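PDB 7ORX: probable benzoylformate decarboxylase from Rhodococcus jostii, which belongs to the thiamine diphosphate-dependent enzymes, with three family domains in each chain, and binds thiamine diphosphate and a sodium ion in a four-chain assembly. Local coordinates for residues Val495-Ala501 / Pro519-Arg525; Asp422-Ile426 / Ile449-Ile453; Ser93-Val97 / Ala145-Leu150; Ile236-Pro240 / Val280-His284; Thr11-Leu15 / Pro33-Gly37. All coordinates share one frame; numbering follows the deposited sequence.

Contact 1 (Val495-Ala501 / Pro519-Arg525)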
# COMPACT_ATOMS: atom_id res chain seq x y z
N VAL C 495 -5.39 -19.17 -37.27
CA VAL C 495 -4.02 -19.64 -37.62
C VAL C 495 -4.04 -21.09 -38.15
O VAL C 495 -4.64 -21.96 -37.54
CB VAL C 495 -3.07 -19.50 -36.43
CG1 VAL C 495 -1.66 -19.98 -36.74
CG2 VAL C 495 -3.05 -18.07 -36.00
N ARG C 496 -3.31 -21.30 -39.24
CA ARG C 496 -3.14 -22.60 -39.93
C ARG C 496 -2.28 -23.48 -39.01
O ARG C 496 -1.22 -23.03 -38.61
CB ARG C 496 -2.56 -22.33 -41.34
CG ARG C 496 -1.47 -23.28 -41.86
CD ARG C 496 -0.74 -22.85 -43.15
NE ARG C 496 -0.49 -23.98 -44.06
CZ ARG C 496 0.65 -24.68 -44.17
NH1 ARG C 496 1.72 -24.36 -43.45
NH2 ARG C 496 0.68 -25.72 -45.01
N GLY C 497 -2.75 -24.68 -38.69
CA GLY C 497 -2.03 -25.59 -37.77
C GLY C 497 -1.95 -27.00 -38.30
O GLY C 497 -2.88 -27.41 -38.95
N THR C 498 -0.86 -27.71 -38.03
CA THR C 498 -0.69 -29.16 -38.33
C THR C 498 -0.13 -29.85 -37.08
O THR C 498 0.55 -29.17 -36.33
CB THR C 498 0.13 -29.39 -39.62
OG1 THR C 498 1.43 -29.91 -39.33
CG2 THR C 498 0.28 -28.13 -40.45
N ALA C 499 -0.49 -31.11 -36.84
CA ALA C 499 0.06 -32.00 -35.79
C ALA C 499 1.01 -33.00 -36.44
O ALA C 499 0.77 -33.45 -37.55
CB ALA C 499 -1.06 -32.72 -35.05
N VAL C 500 2.02 -33.42 -35.71
CA VAL C 500 3.25 -34.05 -36.25
C VAL C 500 3.80 -34.90 -35.11
O VAL C 500 3.63 -34.48 -33.97
CB VAL C 500 4.19 -32.90 -36.70
CG1 VAL C 500 5.59 -33.00 -36.14
CG2 VAL C 500 4.21 -32.74 -38.19
N ALA C 501 4.33 -36.08 -35.38
CA ALA C 501 4.80 -36.98 -34.30
C ALA C 501 6.10 -37.69 -34.69
O ALA C 501 6.61 -38.46 -33.87
CB ALA C 501 3.70 -37.97 -33.97
N PRO C 519 1.11 -16.53 -39.67
CA PRO C 519 1.30 -17.36 -38.49
C PRO C 519 0.99 -18.81 -38.88
O PRO C 519 0.04 -19.06 -39.62
CB PRO C 519 0.30 -16.85 -37.46
CG PRO C 519 -0.66 -16.04 -38.28
CD PRO C 519 0.15 -15.45 -39.42
N THR C 520 1.82 -19.71 -38.35
CA THR C 520 1.73 -21.18 -38.49
C THR C 520 2.00 -21.80 -37.13
O THR C 520 2.88 -21.28 -36.41
CB THR C 520 2.75 -21.69 -39.50
OG1 THR C 520 3.96 -20.97 -39.25
CG2 THR C 520 2.31 -21.43 -40.92
N LEU C 521 1.26 -22.83 -36.78
CA LEU C 521 1.42 -23.59 -35.54
C LEU C 521 1.72 -25.03 -35.90
O LEU C 521 0.94 -25.60 -36.67
CB LEU C 521 0.12 -23.52 -34.75
CG LEU C 521 0.18 -24.25 -33.42
CD1 LEU C 521 -0.48 -23.43 -32.32
CD2 LEU C 521 -0.43 -25.63 -33.53
N ILE C 522 2.77 -25.60 -35.33
CA ILE C 522 3.05 -27.05 -35.43
C ILE C 522 2.86 -27.64 -34.04
O ILE C 522 3.55 -27.22 -33.16
CB ILE C 522 4.48 -27.26 -35.91
CG1 ILE C 522 4.67 -26.73 -37.32
CG2 ILE C 522 4.87 -28.71 -35.81
CD1 ILE C 522 6.12 -26.39 -37.62
N GLU C 523 1.95 -28.60 -33.87
CA GLU C 523 1.80 -29.33 -32.59
C GLU C 523 2.68 -30.56 -32.70
O GLU C 523 2.39 -31.36 -33.52
CB GLU C 523 0.35 -29.68 -32.33
CG GLU C 523 0.16 -30.44 -31.04
CD GLU C 523 -1.25 -31.00 -30.81
OE1 GLU C 523 -2.18 -30.62 -31.57
OE2 GLU C 523 -1.44 -31.82 -29.87
N VAL C 524 3.77 -30.63 -31.99
CA VAL C 524 4.68 -31.80 -31.97
C VAL C 524 4.24 -32.64 -30.79
O VAL C 524 4.16 -32.09 -29.71
CB VAL C 524 6.15 -31.40 -31.79
CG1 VAL C 524 7.05 -32.61 -31.70
CG2 VAL C 524 6.60 -30.46 -32.89
N ARG C 525 4.01 -33.93 -30.98
CA ARG C 525 3.83 -34.89 -29.87
C ARG C 525 5.23 -35.21 -29.34
O ARG C 525 6.08 -35.68 -30.13
CB ARG C 525 3.08 -36.13 -30.35
CG ARG C 525 2.42 -36.89 -29.22
CD ARG C 525 3.10 -38.22 -28.97
NE ARG C 525 2.45 -39.33 -29.69
CZ ARG C 525 1.62 -40.24 -29.15
NH1 ARG C 525 1.31 -40.19 -27.87
NH2 ARG C 525 1.12 -41.21 -29.91
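Val-500 sets its CG1 branch 4.2 Å from CG2 of Val-524 and its CB 4.3 Å from CG2 of Ile-522, forming an apolar patch on the face of the sheet that helix 503-515 covers. A second patch lies at the start of the strands: with chi1 at 180°, Val-495 turns CG1 in beside Pro-519, 3.8 Å from its CB, and the pair packs against helix 440-447. Leu-521 points to this other face, where helices 440-447 and 486-493 meet it.

Backbone bonds join the two strands between these patches, with donors and acceptors taking turns. Arg-496 O accepts from Leu-521 N, Thr-498 N gives to Leu-521 O, and Glu-523 N donates to Thr-498 O at 2.9 Å. Further on, Val-500 O takes Arg-525 N, while the bond from Val-500 N to Glu-523 O is bent and weak. Near the start of the strand, the Arg-496 guanidinium has CG2 of Thr-520 at its edge and in its plane, while the rest of that arginine runs alongside the threonine. Glu-523, extended beyond CG, runs past the methyl of Ala-499 and takes a hydrogen bond on OE2 from ND2 of Asn-457. Strand 496-500, helix 503-515 and strand 520-525 make a beta-alpha-beta unit, with 496-500 as an outer strand of the chain's C-terminal parallel sheet, as expected of a thiamine diphosphate-binding domain.

Contact 2 (Asp422-Ile426 / Ile449-Ile453)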
# COMPACT_ATOMS: atom_id res chain seq x y z
N ASP C 422 13.21 -8.57 -40.16
CA ASP C 422 14.21 -9.37 -40.95
C ASP C 422 14.61 -10.68 -40.25
O ASP C 422 15.66 -11.23 -40.62
CB ASP C 422 15.53 -8.62 -41.17
CG ASP C 422 15.35 -7.14 -41.48
OD1 ASP C 422 14.59 -6.86 -42.44
OD2 ASP C 422 15.98 -6.29 -40.75
N ARG C 423 13.92 -11.12 -39.20
CA ARG C 423 14.37 -12.28 -38.42
C ARG C 423 13.15 -13.10 -38.09
O ARG C 423 12.12 -12.54 -37.72
CB ARG C 423 15.10 -11.87 -37.14
CG ARG C 423 16.41 -11.12 -37.37
CD ARG C 423 17.00 -10.69 -36.04
NE ARG C 423 17.45 -11.86 -35.33
CZ ARG C 423 18.00 -11.88 -34.12
NH1 ARG C 423 18.22 -10.76 -33.48
NH2 ARG C 423 18.39 -13.03 -33.57
N GLN C 424 13.28 -14.41 -38.25
CA GLN C 424 12.17 -15.34 -37.96
C GLN C 424 12.11 -15.56 -36.45
O GLN C 424 13.10 -15.99 -35.89
CB GLN C 424 12.37 -16.68 -38.66
CG GLN C 424 11.23 -17.64 -38.38
CD GLN C 424 9.93 -17.15 -38.96
OE1 GLN C 424 9.74 -17.16 -40.18
NE2 GLN C 424 9.01 -16.75 -38.09
N VAL C 425 10.97 -15.27 -35.83
CA VAL C 425 10.71 -15.68 -34.43
C VAL C 425 10.11 -17.09 -34.46
O VAL C 425 9.11 -17.31 -35.18
CB VAL C 425 9.79 -14.69 -33.71
CG1 VAL C 425 9.40 -15.21 -32.35
CG2 VAL C 425 10.45 -13.34 -33.59
N ILE C 426 10.68 -17.98 -33.66
CA ILE C 426 10.15 -19.34 -33.42
C ILE C 426 9.76 -19.45 -31.96
O ILE C 426 10.63 -19.34 -31.12
CB ILE C 426 11.21 -20.38 -33.83
CG1 ILE C 426 11.68 -20.11 -35.26
CG2 ILE C 426 10.66 -21.78 -33.68
CD1 ILE C 426 12.90 -20.88 -35.66
N ILE C 449 1.09 -11.69 -38.90
CA ILE C 449 2.42 -11.68 -38.25
C ILE C 449 3.03 -13.07 -38.39
O ILE C 449 2.56 -14.02 -37.75
CB ILE C 449 2.26 -11.28 -36.78
CG1 ILE C 449 1.57 -9.92 -36.67
CG2 ILE C 449 3.60 -11.34 -36.05
CD1 ILE C 449 1.25 -9.53 -35.26
N PRO C 450 4.07 -13.22 -39.23
CA PRO C 450 4.52 -14.55 -39.66
C PRO C 450 5.34 -15.32 -38.62
O PRO C 450 6.37 -15.80 -38.98
CB PRO C 450 5.48 -14.21 -40.83
CG PRO C 450 6.03 -12.85 -40.43
CD PRO C 450 4.83 -12.13 -39.84
N VAL C 451 4.88 -15.38 -37.36
CA VAL C 451 5.51 -16.21 -36.29
C VAL C 451 5.37 -17.68 -36.68
O VAL C 451 4.29 -18.08 -37.16
CB VAL C 451 4.83 -16.14 -34.93
CG1 VAL C 451 5.80 -15.70 -33.88
CG2 VAL C 451 3.53 -15.37 -34.91
N VAL C 452 6.34 -18.48 -36.24
CA VAL C 452 6.17 -19.94 -36.15
C VAL C 452 6.05 -20.34 -34.67
O VAL C 452 6.99 -20.05 -33.92
CB VAL C 452 7.35 -20.61 -36.84
CG1 VAL C 452 7.23 -22.13 -36.76
CG2 VAL C 452 7.50 -20.07 -38.27
N ILE C 453 4.95 -20.98 -34.31
CA ILE C 453 4.67 -21.48 -32.94
C ILE C 453 4.76 -23.01 -32.95
O ILE C 453 3.97 -23.66 -33.65
CB ILE C 453 3.29 -20.98 -32.50
CG1 ILE C 453 3.21 -19.45 -32.51
CG2 ILE C 453 2.92 -21.50 -31.13
CD1 ILE C 453 4.14 -18.78 -31.54
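Gln-424 and Val-425 meet Pro-450, Val-451 and Val-452 where two neighbouring parallel strands begin, 425-430 and 452-457, the strands of a beta-alpha-beta unit whose helix is 440-447. The amide of Gln-424 does much of the joining. Its side chain sets out trans to the main-chain nitrogen (chi1 -179°) and then bends at chi2, 66°, which swings NE2 across to 449-453. There NE2 donates to Pro-450 O at 2.9 Å, almost perfectly straight at the hydrogen; the acceptor lies in the amide plane and offers a lone pair in its carbonyl plane. The same nitrogen also donates to Val-425 O at 3.0 Å, this time from well above the plane of that carbonyl.

Val-425 O is therefore gripped twice, because Val-452 N donates to it as well, at 3.2 Å. NE2 thus bridges two carbonyls, one on each segment, just before the strands pair. CG2 of Val-452 also comes to 3.7 Å from NE2, the two side chains crossing at about a right angle. On the other face, Val-425 and Val-451 lie side by side, CG1 to CG1 at 3.9 Å. Pro-450 sits at the centre of an inverse gamma turn, closed from Val-451 N to Ile-449 O, so its carbonyl is presented by a tight bend. Gln-417 of helix 409-418 binds Val-425 N through OE1. The parallel bridge of Ile-426 with Val-452 then opens the central strand pair of this thiamine diphosphate-binding domain's sheet.

Contact 3 (Ser93-Val97 / Ala145-Leu150)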
# COMPACT_ATOMS: atom_id res chain seq x y z
N SER C 93 11.86 -4.47 -18.40
CA SER C 93 11.14 -4.07 -19.62
C SER C 93 10.40 -2.75 -19.39
O SER C 93 9.56 -2.67 -18.49
CB SER C 93 10.22 -5.16 -20.06
OG SER C 93 10.88 -5.92 -21.07
N PRO C 94 10.74 -1.70 -20.17
CA PRO C 94 10.14 -0.39 -20.00
C PRO C 94 8.74 -0.25 -20.59
O PRO C 94 8.55 0.60 -21.40
CB PRO C 94 11.13 0.54 -20.72
CG PRO C 94 11.76 -0.32 -21.76
CD PRO C 94 11.83 -1.71 -21.16
N LEU C 95 7.79 -1.07 -20.17
CA LEU C 95 6.36 -0.92 -20.55
C LEU C 95 5.79 0.30 -19.85
O LEU C 95 5.93 0.44 -18.61
CB LEU C 95 5.56 -2.14 -20.10
CG LEU C 95 6.02 -3.49 -20.64
CD1 LEU C 95 5.01 -4.59 -20.26
CD2 LEU C 95 6.18 -3.44 -22.15
N VAL C 96 5.07 1.12 -20.59
CA VAL C 96 4.29 2.26 -20.04
C VAL C 96 2.82 1.86 -20.12
O VAL C 96 2.27 1.84 -21.21
CB VAL C 96 4.59 3.49 -20.88
CG1 VAL C 96 3.80 4.67 -20.37
CG2 VAL C 96 6.07 3.76 -20.94
N VAL C 97 2.22 1.48 -19.01
CA VAL C 97 0.84 0.93 -19.06
C VAL C 97 -0.12 2.03 -18.63
O VAL C 97 -0.08 2.38 -17.46
CB VAL C 97 0.75 -0.26 -18.11
CG1 VAL C 97 -0.63 -0.90 -18.12
CG2 VAL C 97 1.84 -1.27 -18.39
N ALA C 145 6.35 9.15 -16.43
CA ALA C 145 6.17 7.70 -16.61
C ALA C 145 7.20 7.18 -17.61
O ALA C 145 7.85 6.14 -17.29
CB ALA C 145 4.77 7.37 -17.09
N ILE C 146 7.38 7.85 -18.75
CA ILE C 146 8.27 7.31 -19.83
C ILE C 146 9.71 7.42 -19.36
O ILE C 146 10.42 6.44 -19.48
CB ILE C 146 8.04 8.03 -21.16
CG1 ILE C 146 6.65 7.69 -21.71
CG2 ILE C 146 9.14 7.70 -22.16
CD1 ILE C 146 6.12 8.70 -22.68
N HIS C 147 10.13 8.55 -18.82
CA HIS C 147 11.55 8.73 -18.43
C HIS C 147 11.92 7.70 -17.37
O HIS C 147 13.06 7.17 -17.38
CB HIS C 147 11.77 10.12 -17.86
CG HIS C 147 11.71 11.19 -18.89
ND1 HIS C 147 12.43 11.12 -20.06
CD2 HIS C 147 11.05 12.38 -18.88
CE1 HIS C 147 12.21 12.23 -20.75
NE2 HIS C 147 11.37 13.02 -20.04
N THR C 148 11.01 7.54 -16.41
CA THR C 148 11.10 6.60 -15.27
C THR C 148 11.23 5.18 -15.83
O THR C 148 12.11 4.46 -15.39
CB THR C 148 9.88 6.70 -14.34
OG1 THR C 148 9.75 8.02 -13.82
CG2 THR C 148 9.94 5.73 -13.18
N ALA C 149 10.37 4.75 -16.75
CA ALA C 149 10.46 3.39 -17.34
C ALA C 149 11.86 3.12 -17.92
O ALA C 149 12.31 1.97 -17.74
CB ALA C 149 9.38 3.20 -18.35
N LEU C 150 12.55 4.12 -18.49
CA LEU C 150 13.85 3.94 -19.20
C LEU C 150 15.04 4.21 -18.29
O LEU C 150 16.19 4.09 -18.75
CB LEU C 150 13.91 4.87 -20.40
CG LEU C 150 12.88 4.56 -21.48
CD1 LEU C 150 12.63 5.75 -22.38
CD2 LEU C 150 13.32 3.37 -22.31
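The bond from Ala-149 N to Ala-145 O, 2.9 Å, closes the last full turn of helix 138-149 and holds two methyl groups toward Pro-94 and Val-96 on the segment opposite. Val-96 fits between them. Its CG1 goes to CB of Ala-145 at 4.4 Å, while CG2 faces CG1 of Ile-146 at 4.0 Å and CB of Ala-149 at 4.2 Å.

Two residues earlier, Pro-94 places CB 4.0 Å from CB of Ala-149. CD2 of Leu-150 comes across this ring at about a right angle and lies 3.9 Å from CB of Pro-94. The proline is the centre of an inverse gamma turn, whose bond from Leu-95 N to Ser-93 O is weak; the turn leads straight into strand 95-101. Strand and helix run roughly antiparallel, at 149°, with their axes 8.4 Å apart. Val-157 of the neighbouring strand touches both alanines, and Ala-309 of the second subunit packs on His-147 and Thr-148. Between 93-97 and 145-150 the side chains therefore meet through apolar groups: small alanines bring the helix near and branched side chains fill in around them.

Contact 4 (Ile236-Pro240 / Val280-His284)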
# COMPACT_ATOMS: atom_id res chain seq x y z
N ILE C 236 26.15 -19.08 -18.29
CA ILE C 236 25.00 -18.15 -18.17
C ILE C 236 24.46 -18.25 -16.74
O ILE C 236 24.30 -19.38 -16.25
CB ILE C 236 23.97 -18.50 -19.26
CG1 ILE C 236 24.54 -18.21 -20.64
CG2 ILE C 236 22.65 -17.79 -19.03
CD1 ILE C 236 23.61 -18.64 -21.77
N ALA C 237 24.13 -17.14 -16.11
CA ALA C 237 23.52 -17.15 -14.78
C ALA C 237 22.25 -17.97 -14.78
O ALA C 237 21.48 -18.00 -15.74
CB ALA C 237 23.19 -15.74 -14.38
N PRO C 238 21.91 -18.58 -13.64
CA PRO C 238 20.76 -19.45 -13.53
C PRO C 238 19.41 -18.80 -13.82
O PRO C 238 19.28 -17.69 -13.60
CB PRO C 238 20.77 -19.93 -12.08
CG PRO C 238 21.54 -18.86 -11.38
CD PRO C 238 22.62 -18.45 -12.36
N SER C 239 18.43 -19.60 -14.24
CA SER C 239 17.06 -19.17 -14.60
C SER C 239 17.21 -18.02 -15.59
O SER C 239 16.69 -16.92 -15.38
CB SER C 239 16.28 -18.76 -13.35
OG SER C 239 16.36 -19.72 -12.29
N PRO C 240 17.90 -18.26 -16.74
CA PRO C 240 18.07 -17.24 -17.76
C PRO C 240 16.78 -16.94 -18.52
O PRO C 240 15.98 -17.82 -18.80
CB PRO C 240 19.08 -17.88 -18.71
CG PRO C 240 18.79 -19.35 -18.62
CD PRO C 240 18.43 -19.58 -17.18
N VAL C 280 22.56 -12.18 -8.11
CA VAL C 280 23.38 -13.22 -7.41
C VAL C 280 22.50 -13.79 -6.30
O VAL C 280 22.30 -13.14 -5.28
CB VAL C 280 24.68 -12.60 -6.87
CG1 VAL C 280 25.51 -13.57 -6.10
CG2 VAL C 280 25.51 -12.02 -7.98
N PHE C 281 21.87 -14.94 -6.52
CA PHE C 281 21.57 -15.50 -7.83
C PHE C 281 20.06 -15.78 -7.90
O PHE C 281 19.35 -15.84 -6.85
CB PHE C 281 22.39 -16.78 -8.10
CG PHE C 281 23.87 -16.66 -8.41
CD1 PHE C 281 24.32 -16.23 -9.64
CD2 PHE C 281 24.82 -17.08 -7.49
CE1 PHE C 281 25.67 -16.13 -9.92
CE2 PHE C 281 26.17 -17.05 -7.80
CZ PHE C 281 26.60 -16.58 -9.02
N ARG C 282 19.57 -16.04 -9.10
CA ARG C 282 18.15 -16.39 -9.38
C ARG C 282 17.97 -17.93 -9.23
O ARG C 282 17.62 -18.66 -10.19
CB ARG C 282 17.86 -15.82 -10.76
CG ARG C 282 16.41 -15.46 -10.96
CD ARG C 282 16.02 -14.07 -10.52
NE ARG C 282 14.62 -14.02 -10.95
CZ ARG C 282 13.56 -13.95 -10.15
NH1 ARG C 282 13.69 -13.88 -8.83
NH2 ARG C 282 12.36 -13.87 -10.69
N TYR C 283 18.19 -18.42 -8.01
CA TYR C 283 17.96 -19.81 -7.56
C TYR C 283 16.47 -20.10 -7.67
O TYR C 283 15.71 -19.15 -7.79
CB TYR C 283 18.40 -19.98 -6.10
CG TYR C 283 19.84 -19.62 -5.78
CD1 TYR C 283 20.88 -20.24 -6.45
CD2 TYR C 283 20.18 -18.73 -4.77
CE1 TYR C 283 22.21 -19.95 -6.17
CE2 TYR C 283 21.50 -18.46 -4.46
CZ TYR C 283 22.53 -19.07 -5.17
OH TYR C 283 23.86 -18.93 -4.93
N HIS C 284 16.07 -21.36 -7.62
CA HIS C 284 14.67 -21.79 -7.89
C HIS C 284 14.31 -22.92 -6.92
O HIS C 284 13.68 -22.63 -5.89
CB HIS C 284 14.51 -22.18 -9.37
CG HIS C 284 13.10 -22.44 -9.78
ND1 HIS C 284 12.71 -22.38 -11.11
CD2 HIS C 284 11.98 -22.71 -9.07
CE1 HIS C 284 11.42 -22.64 -11.20
NE2 HIS C 284 10.94 -22.84 -9.96
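Ser-239 donates its hydroxyl to the backbone of Arg-282, OG to O at 2.7 Å, arriving nearly in line with the C=O bond at 165°. A chi1 of -49° turns OG away from the serine's own carbonyl carbon, from where it can reach across. Beside this bond the contact is mostly van der Waals packing. CD of Pro-238 lies 3.9 Å from CD1 of Phe-281, the proline and phenylalanine side chains crossing at about a right angle, and CG of the proline is 4.0 Å from CB of Phe-281. The Pro-238 O is 3.7 Å from CB of Arg-282.

The next shell fixes these groups. A cis peptide precedes Phe-281, and Val-280 lays CG1 on one face of that ring. Arg-282 is the centre of an inverse gamma turn, with a weak bond from Tyr-283 N to Phe-281 O, and this turn presents the carbonyl that the serine takes. Beyond a bend at chi2 the arginine leaves the contact for the Tyr-90 ring, a cation-pi pair. Leu-263 of helix 260-266 packs on both Pro-238 and Phe-281. Met-112 of the third subunit packs on Ser-239 and His-284, and its Val-111 on Arg-282 and Tyr-283. The side chain of His-284 lies about 7 Å from a bound thiamine diphosphate. One directed polar bond set among packing contacts thus ties two loops of the central domain together, close to a subunit boundary.

Contact 5 (Thr11-Leu15 / Pro33-Gly37)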
# COMPACT_ATOMS: atom_id res chain seq x y z
N THR C 11 -0.55 14.87 -25.42
CA THR C 11 -0.15 13.49 -25.05
C THR C 11 0.33 12.75 -26.31
O THR C 11 1.45 12.25 -26.27
CB THR C 11 -1.28 12.74 -24.33
OG1 THR C 11 -1.61 13.44 -23.13
CG2 THR C 11 -0.91 11.32 -23.98
N TYR C 12 -0.46 12.78 -27.39
CA TYR C 12 -0.13 12.14 -28.70
C TYR C 12 1.11 12.80 -29.32
O TYR C 12 1.97 12.06 -29.81
CB TYR C 12 -1.33 12.14 -29.64
CG TYR C 12 -2.27 10.97 -29.42
CD1 TYR C 12 -1.83 9.68 -29.60
CD2 TYR C 12 -3.58 11.16 -29.02
CE1 TYR C 12 -2.66 8.59 -29.39
CE2 TYR C 12 -4.44 10.10 -28.81
CZ TYR C 12 -3.98 8.80 -29.00
OH TYR C 12 -4.80 7.70 -28.83
N GLU C 13 1.27 14.11 -29.22
CA GLU C 13 2.47 14.77 -29.79
C GLU C 13 3.71 14.26 -29.04
O GLU C 13 4.82 14.16 -29.64
CB GLU C 13 2.29 16.30 -29.81
CG GLU C 13 3.51 17.05 -30.35
CD GLU C 13 3.47 17.76 -31.71
OE1 GLU C 13 3.91 18.96 -31.77
OE2 GLU C 13 3.11 17.08 -32.73
N LEU C 14 3.51 13.94 -27.77
CA LEU C 14 4.59 13.53 -26.86
C LEU C 14 4.95 12.08 -27.13
O LEU C 14 6.15 11.79 -27.27
CB LEU C 14 4.11 13.77 -25.44
CG LEU C 14 5.00 13.18 -24.35
CD1 LEU C 14 6.26 14.00 -24.17
CD2 LEU C 14 4.25 13.07 -23.04
N LEU C 15 3.95 11.18 -27.19
CA LEU C 15 4.20 9.75 -27.46
C LEU C 15 4.96 9.64 -28.79
O LEU C 15 5.86 8.82 -28.86
CB LEU C 15 2.88 8.99 -27.52
CG LEU C 15 2.04 9.07 -26.25
CD1 LEU C 15 0.65 8.55 -26.48
CD2 LEU C 15 2.68 8.31 -25.11
N PRO C 33 -12.40 7.64 -25.44
CA PRO C 33 -11.97 9.05 -25.59
C PRO C 33 -10.46 9.25 -25.80
O PRO C 33 -10.09 10.21 -26.42
CB PRO C 33 -12.42 9.73 -24.29
CG PRO C 33 -13.53 8.85 -23.76
CD PRO C 33 -13.12 7.45 -24.16
N PHE C 34 -9.61 8.35 -25.30
CA PHE C 34 -8.16 8.36 -25.61
C PHE C 34 -7.95 7.92 -27.05
O PHE C 34 -7.23 8.58 -27.81
CB PHE C 34 -7.37 7.45 -24.67
CG PHE C 34 -5.91 7.41 -25.06
CD1 PHE C 34 -5.14 8.57 -25.07
CD2 PHE C 34 -5.33 6.22 -25.49
CE1 PHE C 34 -3.81 8.53 -25.45
CE2 PHE C 34 -3.99 6.19 -25.87
CZ PHE C 34 -3.23 7.34 -25.85
N LEU C 35 -8.55 6.81 -27.42
CA LEU C 35 -8.27 6.13 -28.72
C LEU C 35 -8.82 6.97 -29.87
O LEU C 35 -8.26 6.86 -30.98
CB LEU C 35 -8.88 4.72 -28.72
CG LEU C 35 -8.21 3.71 -27.79
CD1 LEU C 35 -8.87 2.33 -27.90
CD2 LEU C 35 -6.71 3.64 -28.04
N SER C 36 -9.86 7.77 -29.62
CA SER C 36 -10.56 8.54 -30.69
C SER C 36 -9.60 9.57 -31.31
O SER C 36 -9.72 9.83 -32.51
CB SER C 36 -11.84 9.16 -30.19
OG SER C 36 -11.60 10.10 -29.14
N GLY C 37 -8.70 10.13 -30.51
CA GLY C 37 -7.77 11.20 -30.91
C GLY C 37 -6.48 10.64 -31.45
O GLY C 37 -5.56 11.43 -31.75
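Tyr-12 reaches from helix 7-17 to Phe-34 on the short helix 32-35, an aromatic and polar contact between two helices of the N-terminal domain. The tyrosine OH donates to the backbone O of Phe-34 at 2.8 Å, from 50° above the plane of that carbonyl; the oxygen itself sits at the edge of the Tyr-12 ring. The same hydroxyl also hangs over the centre of the Phe-34 ring, 3.3 Å above its plane. The two rings are nearly parallel, with planes 9° apart, but they are slid so far along each other that they barely overlap, with centroids 4.7 Å apart.

The extended first torsion of Phe-34 (chi1 176°) leads its ring back toward helix 7-17. CD1 of Leu-15 touches it at the edge, 4.1 Å from CZ. Gly-37 carries the chain past the tyrosine, its C coming 3.4 Å from CE2 of Tyr-12. Trp-166 meets the Phe-34 ring, and Phe-42 meets Tyr-12 edge to face. The contact ties together the two helices that flank, in sequence, strand 22-25 and the pocket residues Asn-26 to Ser-29, as expected of a thiamine diphosphate-binding domain.

In the fold
Along the chain the contacts come in the order 5, 3, 4, 2, 1, each closing before the next opens. Contacts 5 and 3 lie in the N-terminal domain, contact 3 on its strand 95-101; their centres are 17 Å apart and they touch, Ile-146 on Leu-15. Contact 4 belongs to the central domain, its centre 25 Å from that of contact 3. Contacts 2 and 1 share the C-terminal sheet, centres 14 Å apart, where neighbouring strands 452-457 and 520-525 probably hydrogen-bond through Ile-453. Contacts 4 and 5, with centres 40 Å apart, both touch the third subunit. All three domains are thus represented, and the two cofactor-binding ones repeat the same strand order.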